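Local coordinates for acyl carrier protein (Thermotoga maritima MSB8, PDB 6LVU), which probably carries the growing fatty acyl chain on a phosphopantetheine arm during fatty acid biosynthesis, at residues D45-M48 / D49-E53. Residues are numbered along the deposited sequence; the frame is centred on the assembly and turned at random.
Sequences DLVM and DFESE. With ZN (zinc ion), chain E; ZN (zinc ion), chain C.
Asp49, Phe50, Glu51 and Ser52 each give their backbone N-H to the carbonyl oxygen four residues earlier, from Asp45 to Met48, so residues 45-53 form continuous alpha-helix; the bond from Phe50 N to Leu46 O measures 2.8 Å with an N-H...O angle of 165°. One turn apart on the outer side, Asp45 and Asp49 hold a zinc ion between their carboxylates. Asp49 OD1 lies 2.1 Å from the zinc, Asp45 OD2 farther from it at 2.5 Å, and a water is another ligand. The carboxylate planes stand 88° apart, and Asp45 OD1 comes within 3.2 Å of Asp49 OD2, a like-charge approach that the cation probably offsets. With chi1 at -164°, the Asp45 carboxylate points away from its backbone N and toward the next turn, where the zinc lies.

On the buried side, Phe50 lays one ring face over Leu46 O, which sits 3.2 Å above the ring plane toward its rim, while CE2 touches Leu46 CB at 3.9 Å. Ile14 and Ile15 of helix 4-19 and Ile72 and Ile76 of helix 69-79 also touch the Phe50 side chain; an alanine here would probably open a gap between the three helices and leave Leu46 CB without its aromatic neighbour. Extended Glu51 leans back toward Met48, OE2 lying 3.5 Å from Met48 CG, but OE2 salt-bridges Lys57 and OE1 accepts a hydrogen bond from Val58 N. Helix 42-54 follows Ser40, the predicted phosphopantetheine attachment site, in the acyl carrier protein helical bundle, with an i/i+4 aspartate zinc site outside and Leu46 and Phe50 in the core.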
ATOM      1  N   ASP A  45       5.078   7.769   3.633  1.00 27.22           N
ATOM      2  CA  ASP A  45       4.346   8.653   2.724  1.00 27.25           C
ATOM      3  C   ASP A  45       3.220   7.917   2.025  1.00 27.49           C
ATOM      4  O   ASP A  45       2.116   8.465   1.893  1.00 30.16           O
ATOM      5  CB  ASP A  45       5.275   9.282   1.689  1.00 28.45           C
ATOM      6  CG  ASP A  45       4.637  10.485   1.007  1.00 33.20           C
ATOM      7  OD1 ASP A  45       4.441  10.435  -0.223  1.00 39.20           O
ATOM      8  OD2 ASP A  45       4.324  11.476   1.695  1.00 32.18           O
ATOM      9  N   LEU A  46       3.475   6.694   1.548  1.00 26.27           N
ATOM     10  CA  LEU A  46       2.414   5.912   0.931  1.00 22.05           C
ATOM     11  C   LEU A  46       1.248   5.741   1.890  1.00 21.50           C
ATOM     12  O   LEU A  46       0.090   5.969   1.531  1.00 22.01           O
ATOM     13  CB  LEU A  46       2.945   4.554   0.480  1.00 17.31           C
ATOM     14  CG  LEU A  46       3.947   4.537  -0.675  1.00 22.92           C
ATOM     15  CD1 LEU A  46       4.547   3.138  -0.841  1.00 23.73           C
ATOM     16  CD2 LEU A  46       3.311   4.999  -1.976  1.00 24.93           C
ATOM     17  N   VAL A  47       1.542   5.376   3.134  1.00 21.18           N
ATOM     18  CA  VAL A  47       0.494   5.141   4.118  1.00 18.39           C
ATOM     19  C   VAL A  47      -0.316   6.403   4.374  1.00 27.30           C
ATOM     20  O   VAL A  47      -1.544   6.349   4.478  1.00 25.99           O
ATOM     21  CB  VAL A  47       1.105   4.566   5.405  1.00 30.24           C
ATOM     22  CG1 VAL A  47       0.222   4.855   6.566  1.00 35.43           C
ATOM     23  CG2 VAL A  47       1.251   3.072   5.243  1.00 28.19           C
ATOM     24  N   MET A  48       0.352   7.555   4.485  1.00 26.77           N
ATOM     25  CA  MET A  48      -0.414   8.784   4.663  1.00 29.71           C
ATOM     26  C   MET A  48      -1.288   9.069   3.451  1.00 30.22           C
ATOM     27  O   MET A  48      -2.388   9.617   3.588  1.00 30.80           O
ATOM     28  CB  MET A  48       0.516   9.963   4.929  1.00 31.66           C
ATOM     29  CG  MET A  48       0.509  10.411   6.376  1.00 35.78           C
ATOM     30  SD  MET A  48       1.826  11.598   6.639  1.00 53.01           S
ATOM     31  CE  MET A  48       3.228  10.539   6.312  1.00 38.30           C
ATOM     32  N   ASP A  49      -0.815   8.720   2.259  1.00 25.61           N
ATOM     33  CA  ASP A  49      -1.647   8.901   1.082  1.00 24.58           C
ATOM     34  C   ASP A  49      -2.835   7.944   1.109  1.00 23.12           C
ATOM     35  O   ASP A  49      -3.967   8.358   0.831  1.00 22.91           O
ATOM     36  CB  ASP A  49      -0.777   8.748  -0.162  1.00 23.26           C
ATOM     37  CG  ASP A  49       0.344   9.779  -0.188  1.00 31.04           C
ATOM     38  OD1 ASP A  49       0.142  10.876   0.386  1.00 33.91           O
ATOM     39  OD2 ASP A  49       1.434   9.499  -0.728  1.00 37.43           O
ATOM     40  N   PHE A  50      -2.610   6.683   1.520  1.00 21.97           N
ATOM     41  CA  PHE A  50      -3.720   5.753   1.738  1.00 20.78           C
ATOM     42  C   PHE A  50      -4.638   6.226   2.858  1.00 22.28           C
ATOM     43  O   PHE A  50      -5.863   6.075   2.771  1.00 23.52           O
ATOM     44  CB  PHE A  50      -3.201   4.338   2.037  1.00 17.97           C
ATOM     45  CG  PHE A  50      -2.324   3.767   0.948  1.00 17.68           C
ATOM     46  CD1 PHE A  50      -2.615   4.004  -0.395  1.00 21.78           C
ATOM     47  CD2 PHE A  50      -1.202   3.029   1.254  1.00 15.62           C
ATOM     48  CE1 PHE A  50      -1.795   3.508  -1.400  1.00 18.24           C
ATOM     49  CE2 PHE A  50      -0.388   2.519   0.248  1.00 17.81           C
ATOM     50  CZ  PHE A  50      -0.681   2.755  -1.070  1.00 14.87           C
ATOM     51  N   GLU A  51      -4.063   6.801   3.919  1.00 22.80           N
ATOM     52  CA  GLU A  51      -4.879   7.320   5.016  1.00 24.55           C
ATOM     53  C   GLU A  51      -5.856   8.379   4.523  1.00 27.19           C
ATOM     54  O   GLU A  51      -7.044   8.349   4.865  1.00 26.76           O
ATOM     55  CB  GLU A  51      -3.976   7.899   6.105  1.00 27.58           C
ATOM     56  CG  GLU A  51      -3.554   6.863   7.132  1.00 35.12           C
ATOM     57  CD  GLU A  51      -2.529   7.367   8.120  1.00 38.69           C
ATOM     58  OE1 GLU A  51      -2.270   6.652   9.112  1.00 44.10           O
ATOM     59  OE2 GLU A  51      -1.991   8.481   7.934  1.00 41.85           O
ATOM     60  N   SER A  52      -5.378   9.302   3.690  1.00 24.78           N
ATOM     61  CA  SER A  52      -6.227  10.347   3.140  1.00 21.66           C
ATOM     62  C   SER A  52      -7.124   9.821   2.029  1.00 24.38           C
ATOM     63  O   SER A  52      -8.193  10.382   1.784  1.00 26.16           O
ATOM     64  CB  SER A  52      -5.358  11.495   2.629  1.00 30.76           C
ATOM     65  OG  SER A  52      -6.005  12.217   1.602  1.00 40.00           O
ATOM     66  N   GLU A  53      -6.705   8.766   1.333  1.00 22.62           N
ATOM     67  CA  GLU A  53      -7.519   8.222   0.254  1.00 20.69           C
ATOM     68  C   GLU A  53      -8.797   7.559   0.782  1.00 21.38           C
ATOM     69  O   GLU A  53      -9.883   7.753   0.227  1.00 20.67           O
ATOM     70  CB  GLU A  53      -6.673   7.243  -0.561  1.00 18.98           C
ATOM     71  CG  GLU A  53      -7.293   6.771  -1.834  1.00 19.90           C
ATOM     72  CD  GLU A  53      -7.429   7.883  -2.864  1.00 24.94           C
ATOM     73  OE1 GLU A  53      -8.335   7.778  -3.718  1.00 22.68           O
ATOM     74  OE2 GLU A  53      -6.638   8.861  -2.826  1.00 25.98           O
TER
HETATM   75 ZN    ZN E 103       2.028  11.749   0.773  1.00 53.75          ZN
HETATM   76 ZN    ZN C 101      -8.154   8.888  -5.482  1.00 28.67          ZN
HETATM   77  O   HOH W   1      -8.543  11.055  -5.072  1.00 33.41           O
HETATM   78  O   HOH W   2       2.764  11.587  -1.401  1.00 28.28           O